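Phosphoglucomutase/phosphomannomutase family protein (Burkholderia thailandensis, PDB 3UW2) probably catalyses intramolecular phosphoryl transfer on phosphosugars, as a metal-dependent enzyme of the phosphohexose mutase family. Local coordinates at residues D179-L191 and R357-R370. Numbering follows the deposited sequence.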
# COMPACT_ATOMS: atom_id res chain seq x y z
N ASP A 179 19.63 -1.47 10.73
CA ASP A 179 19.83 -1.14 12.13
C ASP A 179 19.24 0.25 12.42
O ASP A 179 18.59 0.40 13.45
CB ASP A 179 21.32 -1.06 12.50
CG ASP A 179 21.99 -2.42 12.55
OD1 ASP A 179 21.31 -3.47 12.47
OD2 ASP A 179 23.22 -2.43 12.67
N GLN A 180 19.50 1.25 11.55
CA GLN A 180 18.89 2.58 11.76
C GLN A 180 17.36 2.45 11.78
O GLN A 180 16.67 3.07 12.57
CB GLN A 180 19.19 3.57 10.65
CG GLN A 180 20.54 4.18 10.70
CD GLN A 180 20.75 5.13 9.56
OE1 GLN A 180 21.60 4.91 8.69
NE2 GLN A 180 20.01 6.22 9.57
N TYR A 181 16.83 1.67 10.87
CA TYR A 181 15.35 1.52 10.81
C TYR A 181 14.77 0.91 12.11
O TYR A 181 13.87 1.47 12.76
CB TYR A 181 15.04 0.64 9.64
CG TYR A 181 13.54 0.36 9.42
CD1 TYR A 181 12.72 1.30 8.78
CD2 TYR A 181 13.01 -0.85 9.79
CE1 TYR A 181 11.33 0.98 8.57
CE2 TYR A 181 11.67 -1.16 9.61
CZ TYR A 181 10.83 -0.24 8.97
OH TYR A 181 9.48 -0.58 8.75
N VAL A 182 15.28 -0.25 12.49
CA VAL A 182 14.79 -0.91 13.70
C VAL A 182 14.95 -0.00 14.91
O VAL A 182 14.00 0.15 15.69
CB VAL A 182 15.49 -2.27 13.94
CG1 VAL A 182 15.01 -2.91 15.26
CG2 VAL A 182 15.20 -3.21 12.73
N GLU A 183 16.12 0.62 15.06
CA GLU A 183 16.38 1.46 16.23
C GLU A 183 15.49 2.67 16.23
O GLU A 183 15.16 3.22 17.31
CB GLU A 183 17.84 1.92 16.28
CG GLU A 183 18.74 0.75 16.60
CD GLU A 183 20.19 0.99 16.19
OE1 GLU A 183 20.74 2.07 16.53
OE2 GLU A 183 20.78 0.10 15.54
N ARG A 184 15.09 3.09 15.03
CA ARG A 184 14.27 4.30 14.95
C ARG A 184 12.87 3.95 15.45
O ARG A 184 12.26 4.74 16.18
CB ARG A 184 14.31 4.94 13.55
CG ARG A 184 13.20 5.93 13.26
CD ARG A 184 13.27 7.21 14.11
NE ARG A 184 12.21 8.14 13.72
CZ ARG A 184 10.94 8.05 14.14
NH1 ARG A 184 10.55 7.08 14.99
NH2 ARG A 184 10.04 8.92 13.71
N ILE A 185 12.35 2.78 15.09
CA ILE A 185 11.03 2.38 15.55
C ILE A 185 10.98 2.00 17.07
O ILE A 185 10.08 2.44 17.84
CB ILE A 185 10.46 1.24 14.67
CG1 ILE A 185 10.22 1.77 13.20
CG2 ILE A 185 9.18 0.75 15.31
CD1 ILE A 185 9.90 0.66 12.19
N VAL A 186 11.95 1.18 17.47
CA VAL A 186 12.10 0.70 18.86
C VAL A 186 12.28 1.83 19.88
O VAL A 186 11.69 1.79 20.95
CB VAL A 186 13.23 -0.38 18.92
CG1 VAL A 186 13.73 -0.65 20.34
CG2 VAL A 186 12.71 -1.67 18.29
N GLY A 187 13.09 2.85 19.53
CA GLY A 187 13.31 4.01 20.40
C GLY A 187 12.06 4.88 20.55
O GLY A 187 12.01 5.68 21.46
N ASP A 188 11.03 4.74 19.69
CA ASP A 188 9.79 5.56 19.85
C ASP A 188 8.58 4.72 20.30
O ASP A 188 7.57 5.28 20.69
CB ASP A 188 9.40 6.39 18.59
CG ASP A 188 8.25 7.42 18.87
OD1 ASP A 188 8.37 8.28 19.80
OD2 ASP A 188 7.21 7.38 18.16
N ILE A 189 8.66 3.41 20.22
CA ILE A 189 7.54 2.57 20.60
C ILE A 189 7.96 1.58 21.70
O ILE A 189 8.88 0.78 21.53
CB ILE A 189 6.93 1.82 19.39
CG1 ILE A 189 6.32 2.79 18.35
CG2 ILE A 189 5.89 0.83 19.93
CD1 ILE A 189 5.85 2.10 17.04
N LYS A 190 7.29 1.66 22.83
CA LYS A 190 7.62 0.83 23.98
C LYS A 190 6.32 0.12 24.37
O LYS A 190 5.43 0.75 24.94
CB LYS A 190 8.13 1.76 25.10
CG LYS A 190 9.64 2.01 25.13
CD LYS A 190 10.20 2.82 23.97
CE LYS A 190 11.62 3.31 24.24
NZ LYS A 190 12.63 2.27 23.88
N LEU A 191 6.18 -1.18 24.06
CA LEU A 191 4.92 -1.88 24.38
C LEU A 191 4.62 -2.01 25.88
O LEU A 191 5.50 -2.35 26.66
CB LEU A 191 4.90 -3.27 23.75
CG LEU A 191 5.18 -3.24 22.24
CD1 LEU A 191 5.04 -4.64 21.74
CD2 LEU A 191 4.19 -2.35 21.51
N ARG A 357 4.59 11.15 14.13
CA ARG A 357 5.71 10.39 14.75
C ARG A 357 6.50 9.57 13.73
O ARG A 357 7.29 8.69 14.08
CB ARG A 357 5.19 9.42 15.84
CG ARG A 357 4.59 10.16 17.03
CD ARG A 357 3.77 9.23 17.95
NE ARG A 357 4.56 8.09 18.46
CZ ARG A 357 4.01 6.96 18.88
NH1 ARG A 357 2.65 6.78 18.87
NH2 ARG A 357 4.79 5.99 19.26
N TRP A 358 6.28 9.88 12.46
CA TRP A 358 6.87 9.07 11.40
C TRP A 358 7.27 9.91 10.18
O TRP A 358 7.59 11.06 10.33
CB TRP A 358 5.94 7.88 11.09
CG TRP A 358 6.52 6.75 10.22
CD1 TRP A 358 5.97 6.20 9.07
CD2 TRP A 358 7.68 5.93 10.53
NE1 TRP A 358 6.75 5.14 8.64
CE2 TRP A 358 7.79 4.95 9.48
CE3 TRP A 358 8.65 5.97 11.56
CZ2 TRP A 358 8.83 4.01 9.45
CZ3 TRP A 358 9.68 5.03 11.52
CH2 TRP A 358 9.79 4.09 10.48
N TYR A 359 7.22 9.35 8.96
CA TYR A 359 7.75 10.02 7.75
C TYR A 359 6.68 10.12 6.66
O TYR A 359 6.91 10.71 5.61
CB TYR A 359 8.95 9.19 7.20
CG TYR A 359 10.04 9.17 8.22
CD1 TYR A 359 10.90 10.24 8.33
CD2 TYR A 359 10.17 8.10 9.13
CE1 TYR A 359 11.91 10.24 9.31
CE2 TYR A 359 11.17 8.09 10.10
CZ TYR A 359 12.00 9.16 10.19
OH TYR A 359 12.93 9.16 11.18
N GLY A 360 5.53 9.52 6.89
CA GLY A 360 4.41 9.75 5.97
C GLY A 360 4.34 8.77 4.81
O GLY A 360 3.41 8.87 4.01
N PHE A 361 5.26 7.81 4.71
CA PHE A 361 5.13 6.72 3.70
C PHE A 361 4.38 5.54 4.32
O PHE A 361 4.42 5.31 5.55
CB PHE A 361 6.48 6.26 3.10
CG PHE A 361 7.53 5.91 4.14
CD1 PHE A 361 7.49 4.68 4.78
CD2 PHE A 361 8.55 6.78 4.44
CE1 PHE A 361 8.45 4.30 5.72
CE2 PHE A 361 9.54 6.44 5.38
CZ PHE A 361 9.49 5.21 6.02
N ASP A 362 3.70 4.80 3.45
CA ASP A 362 3.04 3.57 3.82
C ASP A 362 4.10 2.51 4.20
O ASP A 362 5.15 2.37 3.55
CB ASP A 362 2.07 3.09 2.69
CG ASP A 362 2.72 3.08 1.29
OD1 ASP A 362 3.63 3.93 1.05
OD2 ASP A 362 2.28 2.23 0.40
N ASP A 363 3.82 1.78 5.27
CA ASP A 363 4.79 0.81 5.82
C ASP A 363 3.99 -0.21 6.65
O ASP A 363 3.47 0.11 7.72
CB ASP A 363 5.80 1.58 6.72
CG ASP A 363 6.89 0.68 7.29
OD1 ASP A 363 6.63 -0.55 7.44
OD2 ASP A 363 7.99 1.22 7.62
N GLY A 364 3.89 -1.42 6.15
CA GLY A 364 3.25 -2.51 6.86
C GLY A 364 3.89 -2.89 8.19
O GLY A 364 3.18 -3.31 9.14
N LEU A 365 5.23 -2.80 8.28
CA LEU A 365 5.95 -3.21 9.48
C LEU A 365 5.78 -2.12 10.58
O LEU A 365 5.62 -2.46 11.75
CB LEU A 365 7.46 -3.34 9.20
CG LEU A 365 7.93 -4.66 8.53
CD1 LEU A 365 7.47 -4.82 7.09
CD2 LEU A 365 9.48 -4.67 8.57
N TYR A 366 5.90 -0.85 10.20
CA TYR A 366 5.58 0.23 11.09
C TYR A 366 4.12 0.21 11.51
O TYR A 366 3.83 0.43 12.68
CB TYR A 366 5.93 1.60 10.45
CG TYR A 366 5.86 2.71 11.46
CD1 TYR A 366 6.77 2.78 12.54
CD2 TYR A 366 4.86 3.70 11.38
CE1 TYR A 366 6.67 3.80 13.54
CE2 TYR A 366 4.76 4.71 12.34
CZ TYR A 366 5.72 4.78 13.38
OH TYR A 366 5.60 5.79 14.30
N THR A 367 3.19 -0.04 10.58
CA THR A 367 1.76 -0.09 11.00
C THR A 367 1.61 -1.22 12.04
O THR A 367 0.90 -1.05 13.03
CB THR A 367 0.88 -0.37 9.75
OG1 THR A 367 1.05 0.72 8.84
CG2 THR A 367 -0.63 -0.59 10.09
N GLY A 368 2.26 -2.37 11.80
CA GLY A 368 2.20 -3.47 12.76
C GLY A 368 2.65 -3.00 14.15
O GLY A 368 2.03 -3.31 15.15
N ALA A 369 3.75 -2.26 14.21
CA ALA A 369 4.27 -1.79 15.46
C ALA A 369 3.29 -0.81 16.11
O ALA A 369 3.07 -0.86 17.33
CB ALA A 369 5.64 -1.14 15.22
N ARG A 370 2.66 0.06 15.30
CA ARG A 370 1.78 1.05 15.86
C ARG A 370 0.54 0.32 16.38
O ARG A 370 -0.04 0.74 17.37
CB ARG A 370 1.37 2.10 14.81
CG ARG A 370 2.50 3.11 14.48
CD ARG A 370 2.79 4.05 15.66
NE ARG A 370 1.67 5.02 15.85
CZ ARG A 370 1.66 6.28 15.40
NH1 ARG A 370 2.75 6.82 14.78
NH2 ARG A 370 0.60 7.04 15.65
O HOH W 1 7.61 6.65 15.58
O HOH W 2 9.26 11.39 12.50
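Helices 179-186 and 364-370 run nearly parallel, their axes 11.4 Å apart at an angle of 24°; the CA atoms come nearest at Ile185 and Tyr366 (7.4 Å) and, past the first helix, at Ile189 and Ala369 (7.5 Å). The gap is filled by Ile185, Trp358 and Tyr366. CG1 of Ile185 meets Trp358 CH2 at 3.6 Å and also touches the edge of the Tyr366 ring, while Ile189 CD1 packs on Ala369 CB. Trp358 itself lies with one indole face over the centre of the Tyr366 ring. Near Asp188, a salt bridge forms: both NE and NH2 of Arg357 donate to the single oxygen OD2 of Asp188, with NE to OD2 2.8 Å; NE arrives on the syn side, whereas NH2 comes from above the carboxylate plane. The contact joins alpha/beta/alpha domains II and III of the phosphohexose mutase fold, and the side chain of Asp363 is about 6 Å from that of the zinc ligand Asp268. Tyr181 has CG anti to the backbone N (chi1 180°), which carries its hydroxyl to the start of helix 364-370. There Tyr181 OH donates to the syn lone pair of Asp363 OD2 at 2.6 Å, ring and carboxylate almost coplanar; OD1 meanwhile caps the helix through Tyr366 N. Arg184 bends at chi2, sending NH2 to Arg357 O (2.8 Å, fairly straight at 163°) and NE to Tyr359 OH. A water links Arg184 NH1, Asp188 OD2, Arg357 O and Tyr366 OH.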